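Local coordinates for protein endo-1,3-beta-glucanase, family GH16 (PDB 4CRQ) that probably hydrolyses internal beta-1,3-glucosidic bonds of laminarin-type glucans, as the GH16 catalytic module of a longer secreted laminarinase, at residues D13-D18 with E41-E46; G93-F98 with D207-D212; G114-M119 with N166-F171. The protein carries 1 engineered substitution. All blocks are in the same frame, centred on the assembly; numbering follows the deposited sequence.

Interaction 1. Residues D13-D18 with E41-E46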
ATOM      1  N   ASP A  13       1.676 -20.702   5.608  1.00 39.21           N
ATOM      2  CA  ASP A  13       2.450 -21.600   4.718  1.00 40.10           C
ATOM      3  C   ASP A  13       2.364 -21.234   3.247  1.00 39.38           C
ATOM      4  O   ASP A  13       3.198 -21.690   2.434  1.00 47.13           O
ATOM      5  CB  ASP A  13       1.992 -23.051   4.930  1.00 44.47           C
ATOM      6  CG  ASP A  13       2.383 -23.610   6.300  1.00 58.52           C
ATOM      7  OD1 ASP A  13       3.601 -23.732   6.583  1.00 61.39           O
ATOM      8  OD2 ASP A  13       1.467 -23.937   7.095  1.00 59.03           O
ATOM      9  N   GLY A  14       1.357 -20.428   2.914  1.00 33.26           N
ATOM     10  CA  GLY A  14       1.175 -19.922   1.572  1.00 31.22           C
ATOM     11  C   GLY A  14       0.376 -18.642   1.566  1.00 26.79           C
ATOM     12  O   GLY A  14      -0.042 -18.124   2.630  1.00 27.89           O
ATOM     13  N   ILE A  15       0.175 -18.125   0.359  1.00 27.01           N
ATOM     14  CA  ILE A  15      -0.573 -16.888   0.151  1.00 25.21           C
ATOM     15  C   ILE A  15      -2.040 -17.297   0.153  1.00 24.09           C
ATOM     16  O   ILE A  15      -2.407 -18.315  -0.492  1.00 29.69           O
ATOM     17  CB  ILE A  15      -0.111 -16.136  -1.126  1.00 26.10           C
ATOM     18  CG1 ILE A  15       1.377 -15.734  -0.952  1.00 26.16           C
ATOM     19  CG2 ILE A  15      -1.014 -14.931  -1.410  1.00 26.28           C
ATOM     20  CD1 ILE A  15       2.066 -14.996  -2.091  1.00 26.04           C
ATOM     21  N   GLY A  16      -2.873 -16.540   0.866  1.00 26.36           N
ATOM     22  CA  GLY A  16      -4.304 -16.884   0.977  1.00 25.45           C
ATOM     23  C   GLY A  16      -5.091 -16.708  -0.317  1.00 24.80           C
ATOM     24  O   GLY A  16      -4.557 -16.174  -1.291  1.00 26.51           O
ATOM     25  N   PRO A  17      -6.374 -17.130  -0.316  1.00 25.01           N
ATOM     26  CA  PRO A  17      -7.205 -17.184  -1.542  1.00 26.72           C
ATOM     27  C   PRO A  17      -7.720 -15.820  -2.059  1.00 20.46           C
ATOM     28  O   PRO A  17      -8.332 -15.792  -3.164  1.00 27.35           O
ATOM     29  CB  PRO A  17      -8.374 -18.097  -1.124  1.00 30.84           C
ATOM     30  CG  PRO A  17      -8.500 -17.869   0.338  1.00 30.30           C
ATOM     31  CD  PRO A  17      -7.109 -17.617   0.871  1.00 26.28           C
ATOM     32  N   ASP A  18      -7.487 -14.737  -1.300  1.00 22.03           N
ATOM     33  CA  ASP A  18      -8.102 -13.429  -1.651  1.00 21.61           C
ATOM     34  C   ASP A  18      -7.207 -12.452  -2.398  1.00 22.35           C
ATOM     35  O   ASP A  18      -7.572 -11.305  -2.590  1.00 26.66           O
ATOM     36  CB  ASP A  18      -8.743 -12.805  -0.395  1.00 22.76           C
ATOM     37  CG  ASP A  18      -9.821 -13.684   0.168  1.00 24.79           C
ATOM     38  OD1 ASP A  18     -10.717 -14.068  -0.614  1.00 29.16           O
ATOM     39  OD2 ASP A  18      -9.775 -14.011   1.372  1.00 24.80           O
ATOM     40  N   GLU A  41       6.342 -14.446  -9.646  1.00 22.54           N
ATOM     41  CA  GLU A  41       7.522 -15.122  -9.068  1.00 23.54           C
ATOM     42  C   GLU A  41       8.123 -14.377  -7.884  1.00 20.94           C
ATOM     43  O   GLU A  41       8.756 -14.981  -6.999  1.00 24.21           O
ATOM     44  CB  GLU A  41       8.614 -15.306 -10.146  1.00 29.42           C
ATOM     45  CG  GLU A  41       9.746 -16.256  -9.752  1.00 39.06           C
ATOM     46  CD  GLU A  41      10.733 -16.527 -10.879  1.00 53.44           C
ATOM     47  OE1 GLU A  41      11.362 -15.605 -11.403  1.00 58.12           O
ATOM     48  OE2 GLU A  41      10.889 -17.703 -11.243  1.00 74.13           O
ATOM     49  N   ASN A  42       7.922 -13.060  -7.872  1.00 20.45           N
ATOM     50  CA  ASN A  42       8.531 -12.235  -6.850  1.00 19.43           C
ATOM     51  C   ASN A  42       7.800 -12.171  -5.513  1.00 18.79           C
ATOM     52  O   ASN A  42       8.255 -11.443  -4.591  1.00 20.29           O
ATOM     53  CB  ASN A  42       8.714 -10.816  -7.372  1.00 18.16           C
ATOM     54  CG  ASN A  42       9.706 -10.730  -8.518  1.00 22.57           C
ATOM     55  OD1 ASN A  42       9.453 -11.235  -9.623  1.00 23.37           O
ATOM     56  ND2 ASN A  42      10.824 -10.096  -8.276  1.00 20.34           N
ATOM     57  N   ALA A  43       6.669 -12.866  -5.395  1.00 20.29           N
ATOM     58  CA  ALA A  43       5.943 -12.994  -4.122  1.00 19.24           C
ATOM     59  C   ALA A  43       6.009 -14.436  -3.674  1.00 20.07           C
ATOM     60  O   ALA A  43       5.757 -15.336  -4.487  1.00 21.67           O
ATOM     61  CB  ALA A  43       4.499 -12.532  -4.269  1.00 22.25           C
ATOM     62  N   ALA A  44       6.342 -14.669  -2.401  1.00 21.06           N
ATOM     63  CA  ALA A  44       6.446 -16.027  -1.847  1.00 21.97           C
ATOM     64  C   ALA A  44       6.158 -15.976  -0.365  1.00 21.95           C
ATOM     65  O   ALA A  44       6.005 -14.899   0.177  1.00 21.98           O
ATOM     66  CB  ALA A  44       7.839 -16.611  -2.108  1.00 24.69           C
ATOM     67  N   VAL A  45       6.053 -17.121   0.302  1.00 21.60           N
ATOM     68  CA  VAL A  45       5.901 -17.144   1.753  1.00 23.57           C
ATOM     69  C   VAL A  45       7.106 -17.880   2.318  1.00 26.34           C
ATOM     70  O   VAL A  45       7.496 -18.935   1.790  1.00 27.26           O
ATOM     71  CB  VAL A  45       4.555 -17.775   2.198  1.00 25.40           C
ATOM     72  CG1 VAL A  45       4.528 -18.215   3.670  1.00 26.30           C
ATOM     73  CG2 VAL A  45       3.444 -16.779   1.948  1.00 26.93           C
ATOM     74  N   GLU A  46       7.682 -17.307   3.374  1.00 24.39           N
ATOM     75  CA  GLU A  46       8.807 -17.904   4.099  1.00 28.00           C
ATOM     76  C   GLU A  46       8.597 -17.649   5.569  1.00 25.86           C
ATOM     77  O   GLU A  46       8.363 -16.496   5.953  1.00 25.95           O
ATOM     78  CB  GLU A  46      10.163 -17.299   3.703  1.00 33.29           C
ATOM     79  CG  GLU A  46      10.640 -17.501   2.272  1.00 39.77           C
ATOM     80  CD  GLU A  46      12.052 -16.950   2.055  1.00 52.46           C
ATOM     81  OE1 GLU A  46      13.025 -17.524   2.599  1.00 59.67           O
ATOM     82  OE2 GLU A  46      12.204 -15.945   1.338  1.00 53.39           O
TER
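Ile-15 and Val-45 meet through their branches: Val-45 points toward the loop, and the end of the Ile-15 side chain comes nearer to the strand. In Ile-15, CG1 lies beside the backbone N (chi1 -62°), and CD1 then runs on anti to CA (chi2 179°). In Val-45, CG1 is anti to the backbone N (chi1 162°), and CG2 is anti to the carbonyl carbon. The contact lies near the calcium-bearing surface of the concanavalin-like beta-sandwich of family GH16. A loop, 13-18, lies here against the short edge strand 43-46.

Val-45 gives the most area. Its CG1 rests against the backbone of Asp-13, 3.7 Å from Asp-13 C. Its CG2 sits 3.6 Å from Gly-14 C and also packs on the side chain of Ile-15. The two side chains pass alongside one another, pointing opposite ways, and Ile-15 CD1 ends at Ala-43.

The loop and the strand run in nearly opposite directions, with Gly-14 CA 5.5 Å from Val-45 CA. No hydrogen bond joins them, so the loop does not extend the sheet. The strand pairs instead with strand 49-59, where Ala-44 bonds to Val-51. Ile-15 also touches Leu-50, Met-69 and Phe-21, and Phe-11 also covers Val-45.

The calcium ion is held by Glu-10, Gly-48 and Asp-225. Glu-10 comes shortly before the loop and Gly-48 shortly after the strand. The side chain of Val-45 is about 7 Å from the ion. The contact thus lies beside the calcium site. It is apolar, with methyl groups packed on side chains and on the loop backbone. Its central touch is Ile-15 CG1 on Val-45 CG2 at 3.7 Å, and its far end is Ile-15 CD1 on Ala-43 CB at 4.1 Å.

Interaction 2. Residues G93-F98 with D207-D212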
ATOM      1  N   GLY A  93      15.832   4.120  -4.095  1.00 23.78           N
ATOM      2  CA  GLY A  93      14.951   3.607  -5.145  1.00 23.83           C
ATOM      3  C   GLY A  93      13.785   2.773  -4.639  1.00 20.47           C
ATOM      4  O   GLY A  93      12.775   2.650  -5.346  1.00 21.97           O
ATOM      5  N   LEU A  94      13.903   2.197  -3.440  1.00 19.90           N
ATOM      6  CA  LEU A  94      12.849   1.270  -2.952  1.00 19.92           C
ATOM      7  C   LEU A  94      11.609   2.005  -2.510  1.00 19.94           C
ATOM      8  O   LEU A  94      11.715   3.026  -1.811  1.00 21.97           O
ATOM      9  CB  LEU A  94      13.359   0.335  -1.829  1.00 20.83           C
ATOM     10  CG  LEU A  94      14.486  -0.625  -2.274  1.00 20.66           C
ATOM     11  CD1 LEU A  94      15.003  -1.383  -1.064  1.00 22.68           C
ATOM     12  CD2 LEU A  94      14.035  -1.574  -3.401  1.00 24.38           C
ATOM     13  N   TRP A  95      10.433   1.482  -2.896  1.00 19.09           N
ATOM     14  CA  TRP A  95       9.175   2.169  -2.621  1.00 18.63           C
ATOM     15  C   TRP A  95       8.065   1.207  -2.246  1.00 18.22           C
ATOM     16  O   TRP A  95       7.181   0.926  -3.072  1.00 19.94           O
ATOM     17  CB  TRP A  95       8.875   3.092  -3.811  1.00 22.46           C
ATOM     18  CG  TRP A  95       7.650   3.965  -3.712  1.00 20.57           C
ATOM     19  CD1 TRP A  95       6.891   4.287  -2.576  1.00 25.54           C
ATOM     20  CD2 TRP A  95       7.029   4.682  -4.805  1.00 22.36           C
ATOM     21  NE1 TRP A  95       5.854   5.115  -2.902  1.00 26.43           N
ATOM     22  CE2 TRP A  95       5.878   5.402  -4.231  1.00 25.02           C
ATOM     23  CE3 TRP A  95       7.286   4.790  -6.171  1.00 23.17           C
ATOM     24  CZ2 TRP A  95       5.039   6.203  -5.016  1.00 28.42           C
ATOM     25  CZ3 TRP A  95       6.440   5.598  -6.953  1.00 25.76           C
ATOM     26  CH2 TRP A  95       5.341   6.287  -6.387  1.00 30.42           C
ATOM     27  N   PRO A  96       8.105   0.709  -1.000  1.00 20.37           N
ATOM     28  CA  PRO A  96       7.071  -0.212  -0.557  1.00 19.16           C
ATOM     29  C   PRO A  96       5.788   0.530  -0.174  1.00 19.87           C
ATOM     30  O   PRO A  96       5.835   1.724   0.202  1.00 21.55           O
ATOM     31  CB  PRO A  96       7.700  -0.826   0.706  1.00 19.64           C
ATOM     32  CG  PRO A  96       8.519   0.319   1.293  1.00 21.04           C
ATOM     33  CD  PRO A  96       9.139   0.925   0.059  1.00 19.61           C
ATOM     34  N   ALA A  97       4.642  -0.167  -0.264  1.00 18.22           N
ATOM     35  CA  ALA A  97       3.368   0.451   0.148  1.00 19.72           C
ATOM     36  C   ALA A  97       2.324  -0.574   0.556  1.00 18.25           C
ATOM     37  O   ALA A  97       2.347  -1.693   0.041  1.00 19.20           O
ATOM     38  CB  ALA A  97       2.806   1.354  -0.970  1.00 20.59           C
ATOM     39  N   PHE A  98       1.429  -0.158   1.461  1.00 18.44           N
ATOM     40  CA  PHE A  98       0.310  -0.943   1.947  1.00 17.28           C
ATOM     41  C   PHE A  98      -0.828   0.052   1.833  1.00 18.54           C
ATOM     42  O   PHE A  98      -0.799   1.102   2.483  1.00 18.56           O
ATOM     43  CB  PHE A  98       0.591  -1.340   3.388  1.00 17.92           C
ATOM     44  CG  PHE A  98      -0.607  -1.911   4.169  1.00 17.58           C
ATOM     45  CD1 PHE A  98      -1.560  -2.824   3.617  1.00 18.82           C
ATOM     46  CD2 PHE A  98      -0.749  -1.556   5.540  1.00 18.94           C
ATOM     47  CE1 PHE A  98      -2.616  -3.332   4.401  1.00 18.91           C
ATOM     48  CE2 PHE A  98      -1.802  -2.048   6.318  1.00 19.80           C
ATOM     49  CZ  PHE A  98      -2.740  -2.941   5.747  1.00 18.17           C
ATOM     50  N   ASP A 207       8.483   8.751  -9.714  1.00 28.13           N
ATOM     51  CA  ASP A 207       8.523  10.214  -9.502  1.00 30.69           C
ATOM     52  C   ASP A 207       8.923  10.602  -8.082  1.00 30.97           C
ATOM     53  O   ASP A 207       9.777  11.471  -7.890  1.00 32.01           O
ATOM     54  CB  ASP A 207       7.187  10.853  -9.909  1.00 38.73           C
ATOM     55  CG  ASP A 207       6.868  10.645 -11.382  1.00 39.39           C
ATOM     56  OD1 ASP A 207       7.804  10.564 -12.217  1.00 41.02           O
ATOM     57  OD2 ASP A 207       5.667  10.569 -11.711  1.00 46.70           O
ATOM     58  N   TRP A 208       8.305   9.933  -7.112  1.00 32.47           N
ATOM     59  CA  TRP A 208       8.542  10.196  -5.701  1.00 33.93           C
ATOM     60  C   TRP A 208       9.929   9.770  -5.214  1.00 29.86           C
ATOM     61  O   TRP A 208      10.679  10.657  -4.792  1.00 31.86           O
ATOM     62  CB  TRP A 208       7.387   9.632  -4.858  1.00 38.90           C
ATOM     63  CG  TRP A 208       7.433   9.990  -3.390  1.00 42.40           C
ATOM     64  CD1 TRP A 208       8.120  11.050  -2.773  1.00 45.44           C
ATOM     65  CD2 TRP A 208       6.733   9.313  -2.301  1.00 40.23           C
ATOM     66  NE1 TRP A 208       7.904  11.057  -1.415  1.00 46.53           N
ATOM     67  CE2 TRP A 208       7.083  10.046  -1.060  1.00 44.00           C
ATOM     68  CE3 TRP A 208       5.883   8.213  -2.218  1.00 38.88           C
ATOM     69  CZ2 TRP A 208       6.588   9.662   0.189  1.00 48.32           C
ATOM     70  CZ3 TRP A 208       5.391   7.834  -0.958  1.00 39.63           C
ATOM     71  CH2 TRP A 208       5.734   8.544   0.218  1.00 45.27           C
ATOM     72  N   PRO A 209      10.297   8.447  -5.268  1.00 27.50           N
ATOM     73  CA  PRO A 209      11.625   8.075  -4.746  1.00 26.91           C
ATOM     74  C   PRO A 209      12.779   8.585  -5.640  1.00 27.54           C
ATOM     75  O   PRO A 209      13.899   8.727  -5.152  1.00 28.60           O
ATOM     76  CB  PRO A 209      11.597   6.548  -4.732  1.00 26.66           C
ATOM     77  CG  PRO A 209      10.638   6.188  -5.847  1.00 26.02           C
ATOM     78  CD  PRO A 209       9.578   7.268  -5.792  1.00 26.26           C
ATOM     79  N   GLY A 210      12.501   8.866  -6.915  1.00 26.46           N
ATOM     80  CA  GLY A 210      13.538   9.300  -7.849  1.00 28.92           C
ATOM     81  C   GLY A 210      13.976   8.114  -8.683  1.00 28.75           C
ATOM     82  O   GLY A 210      13.508   6.988  -8.459  1.00 26.68           O
ATOM     83  N   PHE A 211      14.890   8.364  -9.614  1.00 27.73           N
ATOM     84  CA  PHE A 211      15.314   7.354 -10.615  1.00 26.59           C
ATOM     85  C   PHE A 211      16.698   6.733 -10.419  1.00 27.24           C
ATOM     86  O   PHE A 211      17.170   5.968 -11.267  1.00 30.02           O
ATOM     87  CB  PHE A 211      15.091   7.958 -12.032  1.00 27.44           C
ATOM     88  CG  PHE A 211      13.678   8.410 -12.221  1.00 26.65           C
ATOM     89  CD1 PHE A 211      12.662   7.454 -12.459  1.00 32.42           C
ATOM     90  CD2 PHE A 211      13.327   9.779 -12.133  1.00 34.07           C
ATOM     91  CE1 PHE A 211      11.339   7.853 -12.615  1.00 31.10           C
ATOM     92  CE2 PHE A 211      11.986  10.177 -12.292  1.00 33.80           C
ATOM     93  CZ  PHE A 211      11.000   9.206 -12.526  1.00 32.75           C
ATOM     94  N   ASP A 212      17.316   7.056  -9.286  1.00 25.24           N
ATOM     95  CA  ASP A 212      18.587   6.453  -8.898  1.00 29.14           C
ATOM     96  C   ASP A 212      18.263   5.296  -7.977  1.00 25.95           C
ATOM     97  O   ASP A 212      17.469   5.433  -7.024  1.00 30.43           O
ATOM     98  CB  ASP A 212      19.485   7.480  -8.235  1.00 31.66           C
ATOM     99  CG  ASP A 212      19.770   8.664  -9.154  1.00 35.75           C
ATOM    100  OD1 ASP A 212      19.684   8.509 -10.393  1.00 43.24           O
ATOM    101  OD2 ASP A 212      20.094   9.762  -8.669  1.00 43.45           O
TER
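Trp-95, Pro-209 and Gly-93 bury the most surface in this contact, and the indole of Trp-95 is its middle. Pro-209 lies over one face of that ring. Its CD is 3.4 Å from Trp-95 CE3, and it makes a CH-pi contact with the six-membered ring, 29° off the normal. Pro-209 CG touches the same side of the indole at 3.6 Å from Trp-95 CE3.

Trp-95 CB points toward the loop, and CG is anti to the backbone N (chi1 -177°). Trp-208 crosses the indole with planes at 89°. The approach is oblique, with Trp-95 NE1 3.2 Å from Trp-208 CE3. Trp-208 CB adds to the cover over the face that Pro-209 occupies.

Gly-93 lies beside Pro-209. Its O is 4.1 Å from Pro-209 CB, and its N is 3.6 Å from Asp-212 O without a hydrogen bond between them. Gly-93 N bonds instead to Asn-123 OD1, while Asn-123 ND2 bonds to Pro-209 O. One amide thus ties the two segments together.

The loop leaves strand 196-204 and folds back over the start of strand 94-102, its antiparallel neighbour in the sandwich. The backbone of Trp-95 bonds to Ala-203 of strand 196-204, and Trp-208 packs edge-to-face with His-129 of strand 127-135.

Interaction 3. Residues G114-M119 with N166-F171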
ATOM      1  N   GLY A 114     -10.991   7.042  -5.034  1.00 30.50           N
ATOM      2  CA  GLY A 114     -10.407   7.254  -3.707  1.00 26.44           C
ATOM      3  C   GLY A 114      -9.276   6.263  -3.472  1.00 26.73           C
ATOM      4  O   GLY A 114      -9.279   5.129  -3.980  1.00 26.20           O
ATOM      5  N   GLU A 115      -8.299   6.702  -2.694  1.00 26.30           N
ATOM      6  CA  GLU A 115      -7.157   5.895  -2.332  1.00 24.89           C
ATOM      7  C   GLU A 115      -6.767   6.199  -0.903  1.00 24.12           C
ATOM      8  O   GLU A 115      -6.661   7.363  -0.522  1.00 25.02           O
ATOM      9  CB  GLU A 115      -5.988   6.210  -3.264  1.00 25.09           C
ATOM     10  CG  GLU A 115      -4.682   5.445  -2.971  1.00 25.74           C
ATOM     11  CD  GLU A 115      -3.509   5.847  -3.869  1.00 27.98           C
ATOM     12  OE1 GLU A 115      -3.715   6.386  -4.978  1.00 34.16           O
ATOM     13  OE2 GLU A 115      -2.339   5.629  -3.492  1.00 28.74           O
ATOM     14  N   ILE A 116      -6.521   5.154  -0.120  1.00 22.59           N
ATOM     15  CA  ILE A 116      -6.036   5.298   1.257  1.00 20.97           C
ATOM     16  C   ILE A 116      -4.671   4.628   1.299  1.00 22.08           C
ATOM     17  O   ILE A 116      -4.582   3.404   1.176  1.00 22.53           O
ATOM     18  CB  ILE A 116      -6.967   4.661   2.328  1.00 23.38           C
ATOM     19  CG1 ILE A 116      -8.425   5.167   2.191  1.00 25.26           C
ATOM     20  CG2 ILE A 116      -6.400   4.914   3.758  1.00 23.20           C
ATOM     21  CD1 ILE A 116      -9.421   4.442   3.095  1.00 26.85           C
ATOM     22  N   ASP A 117      -3.615   5.429   1.449  1.00 22.58           N
ATOM     23  CA  ASP A 117      -2.263   4.901   1.624  1.00 21.42           C
ATOM     24  C   ASP A 117      -2.028   4.747   3.125  1.00 21.46           C
ATOM     25  O   ASP A 117      -1.867   5.741   3.833  1.00 23.63           O
ATOM     26  CB  ASP A 117      -1.214   5.824   0.977  1.00 25.75           C
ATOM     27  CG  ASP A 117      -1.464   6.033  -0.509  1.00 30.55           C
ATOM     28  OD1 ASP A 117      -1.822   5.060  -1.199  1.00 27.90           O
ATOM     29  OD2 ASP A 117      -1.300   7.163  -1.011  1.00 39.88           O
ATOM     30  N   ILE A 118      -2.021   3.491   3.598  1.00 20.56           N
ATOM     31  CA  ILE A 118      -1.871   3.201   5.034  1.00 20.56           C
ATOM     32  C   ILE A 118      -0.406   3.400   5.436  1.00 19.42           C
ATOM     33  O   ILE A 118      -0.100   4.035   6.457  1.00 22.12           O
ATOM     34  CB  ILE A 118      -2.394   1.786   5.372  1.00 20.32           C
ATOM     35  CG1 ILE A 118      -3.862   1.700   4.933  1.00 21.34           C
ATOM     36  CG2 ILE A 118      -2.187   1.490   6.862  1.00 19.84           C
ATOM     37  CD1 ILE A 118      -4.429   0.310   5.066  1.00 20.30           C
ATOM     38  N   MET A 119       0.496   2.849   4.622  1.00 19.57           N
ATOM     39  CA  MET A 119       1.919   3.038   4.822  1.00 21.62           C
ATOM     40  C   MET A 119       2.574   3.168   3.452  1.00 19.65           C
ATOM     41  O   MET A 119       2.284   2.360   2.565  1.00 21.89           O
ATOM     42  CB  MET A 119       2.525   1.837   5.587  1.00 21.04           C
ATOM     43  CG  MET A 119       4.054   1.909   5.825  1.00 23.31           C
ATOM     44  SD  MET A 119       5.116   1.592   4.385  1.00 22.78           S
ATOM     45  CE  MET A 119       4.717  -0.118   3.980  1.00 23.71           C
ATOM     46  N   ASN A 166     -16.928   9.185   9.567  1.00 32.85           N
ATOM     47  CA  ASN A 166     -16.528  10.586   9.824  1.00 34.12           C
ATOM     48  C   ASN A 166     -15.057  10.943   9.662  1.00 31.85           C
ATOM     49  O   ASN A 166     -14.731  12.122   9.462  1.00 33.39           O
ATOM     50  CB  ASN A 166     -16.965  10.985  11.242  1.00 39.32           C
ATOM     51  CG  ASN A 166     -18.466  11.000  11.399  1.00 44.19           C
ATOM     52  OD1 ASN A 166     -19.191  11.472  10.521  1.00 46.81           O
ATOM     53  ND2 ASN A 166     -18.946  10.478  12.517  1.00 47.12           N
ATOM     54  N   SER A 167     -14.165   9.957   9.747  1.00 30.52           N
ATOM     55  CA  SER A 167     -12.735  10.253   9.691  1.00 28.99           C
ATOM     56  C   SER A 167     -11.897   9.070   9.272  1.00 26.07           C
ATOM     57  O   SER A 167     -12.375   7.937   9.301  1.00 28.93           O
ATOM     58  CB  SER A 167     -12.246  10.702  11.086  1.00 32.97           C
ATOM     59  OG  SER A 167     -12.393   9.649  12.031  1.00 36.15           O
ATOM     60  N   ILE A 168     -10.654   9.339   8.876  1.00 27.87           N
ATOM     61  CA  ILE A 168      -9.638   8.276   8.711  1.00 25.17           C
ATOM     62  C   ILE A 168      -8.513   8.746   9.621  1.00 26.18           C
ATOM     63  O   ILE A 168      -8.111   9.925   9.564  1.00 28.70           O
ATOM     64  CB  ILE A 168      -9.164   8.069   7.262  1.00 26.46           C
ATOM     65  CG1 ILE A 168     -10.352   7.662   6.381  1.00 27.69           C
ATOM     66  CG2 ILE A 168      -8.026   7.031   7.176  1.00 25.68           C
ATOM     67  CD1 ILE A 168     -10.132   7.805   4.882  1.00 27.80           C
ATOM     68  N   LYS A 169      -8.002   7.829  10.434  1.00 26.54           N
ATOM     69  CA  LYS A 169      -6.868   8.099  11.317  1.00 25.75           C
ATOM     70  C   LYS A 169      -5.766   7.110  10.967  1.00 24.18           C
ATOM     71  O   LYS A 169      -6.066   5.934  10.716  1.00 23.67           O
ATOM     72  CB  LYS A 169      -7.273   7.971  12.794  1.00 27.43           C
ATOM     73  CG  LYS A 169      -8.378   8.923  13.270  1.00 31.45           C
ATOM     74  CD  LYS A 169      -8.830   8.488  14.657  1.00 34.23           C
ATOM     75  CE  LYS A 169     -10.194   9.036  15.066  1.00 46.37           C
ATOM     76  NZ  LYS A 169     -10.101  10.265  15.871  1.00 50.82           N
ATOM     77  N   TRP A 170      -4.506   7.563  10.973  1.00 25.92           N
ATOM     78  CA  TRP A 170      -3.342   6.704  10.711  1.00 23.78           C
ATOM     79  C   TRP A 170      -2.520   6.515  11.958  1.00 26.39           C
ATOM     80  O   TRP A 170      -2.413   7.433  12.795  1.00 26.74           O
ATOM     81  CB  TRP A 170      -2.423   7.315   9.652  1.00 24.37           C
ATOM     82  CG  TRP A 170      -2.946   7.328   8.246  1.00 23.05           C
ATOM     83  CD1 TRP A 170      -2.600   6.477   7.202  1.00 22.40           C
ATOM     84  CD2 TRP A 170      -3.931   8.256   7.679  1.00 23.70           C
ATOM     85  NE1 TRP A 170      -3.286   6.791   6.065  1.00 24.76           N
ATOM     86  CE2 TRP A 170      -4.105   7.856   6.276  1.00 23.93           C
ATOM     87  CE3 TRP A 170      -4.666   9.347   8.175  1.00 28.80           C
ATOM     88  CZ2 TRP A 170      -4.978   8.528   5.417  1.00 26.63           C
ATOM     89  CZ3 TRP A 170      -5.541  10.016   7.302  1.00 27.98           C
ATOM     90  CH2 TRP A 170      -5.694   9.610   5.955  1.00 26.65           C
ATOM     91  N   PHE A 171      -1.904   5.334  12.060  1.00 23.92           N
ATOM     92  CA  PHE A 171      -1.088   4.943  13.205  1.00 24.56           C
ATOM     93  C   PHE A 171       0.115   4.125  12.780  1.00 23.32           C
ATOM     94  O   PHE A 171       0.042   3.382  11.787  1.00 22.53           O
ATOM     95  CB  PHE A 171      -1.897   4.053  14.170  1.00 24.01           C
ATOM     96  CG  PHE A 171      -3.243   4.631  14.592  1.00 24.43           C
ATOM     97  CD1 PHE A 171      -4.385   4.455  13.780  1.00 24.37           C
ATOM     98  CD2 PHE A 171      -3.384   5.346  15.794  1.00 27.87           C
ATOM     99  CE1 PHE A 171      -5.628   4.975  14.158  1.00 27.05           C
ATOM    100  CE2 PHE A 171      -4.633   5.875  16.176  1.00 28.71           C
ATOM    101  CZ  PHE A 171      -5.752   5.690  15.361  1.00 27.11           C
TER
HETATM  102  O   HOH W   1       0.834   3.701   9.032  1.00 24.81           O
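The indole of Trp-170 meets the backbone of Asp-117 and Ile-118 at its edge, while Ile-168 CG2 from its own strand lies over one face, 3.6 Å above the plane and toward the rim. Trp-170 NE1 donates to Asp-117 O at 2.8 Å. The bond is bent, 142° at the hydrogen, and the donor stands above the carbonyl plane. Ile-118 O lies in the ring plane, 3.6 Å from Trp-170 CD1. Ile-116 CG2 comes obliquely toward CZ2 of the same ring.

Trp-170 CB points toward the other segment, and CG is beside the backbone N (chi1 -71°). Next to it, Ile-116 and Ile-168 reach tip to tip, CD1 to CD1 at 3.9 Å. A water sits between Ile-118 O and Phe-171 O, 2.8 Å from the first.

Strands 115-117 and 167-171 approach to 9.8 Å with directions 23° apart. They belong to facing layers of the sandwich and share no backbone bonds. Residues 115-119 read Glu-Ile-Asp-Ile-Met, consistent with the GH16 active-site motif. Ile-118 and Met-119 form a classic beta bulge opposite Phe-98, where the chain turns a corner. Phe-192 packs on Ile-116 and Ile-168, and Val-161 and Ile-132 touch Trp-170.

The chemistry is mostly apolar, with one direct hydrogen bond and one water bridge. The indole N-H finds its acceptor in Asp-117 O, which ties the backbone just before the bulge to the facing strand.

Interaction 3 is the buried core contact, joining facing layers of the sandwich. Interaction 2 is partly buried, and interaction 1 lies at the surface near the calcium. Interactions 2 and 3 touch: strand 94-102 pairs with the 114-119 segment, probably through backbone bonds between Phe-98 and both Ile-118 and Met-119, and along the chain interaction 3 is nested inside the loop closed by interaction 2. Interaction 1 stands apart, its centre about 25 Å from that of interaction 3, across the chain's centre. Interaction 1 is aliphatic branches packed on each other and on backbone. Interaction 2 is mainly aromatic and proline rings, with a glycine beside them. Interaction 3 alone has a direct hydrogen bond between its segments.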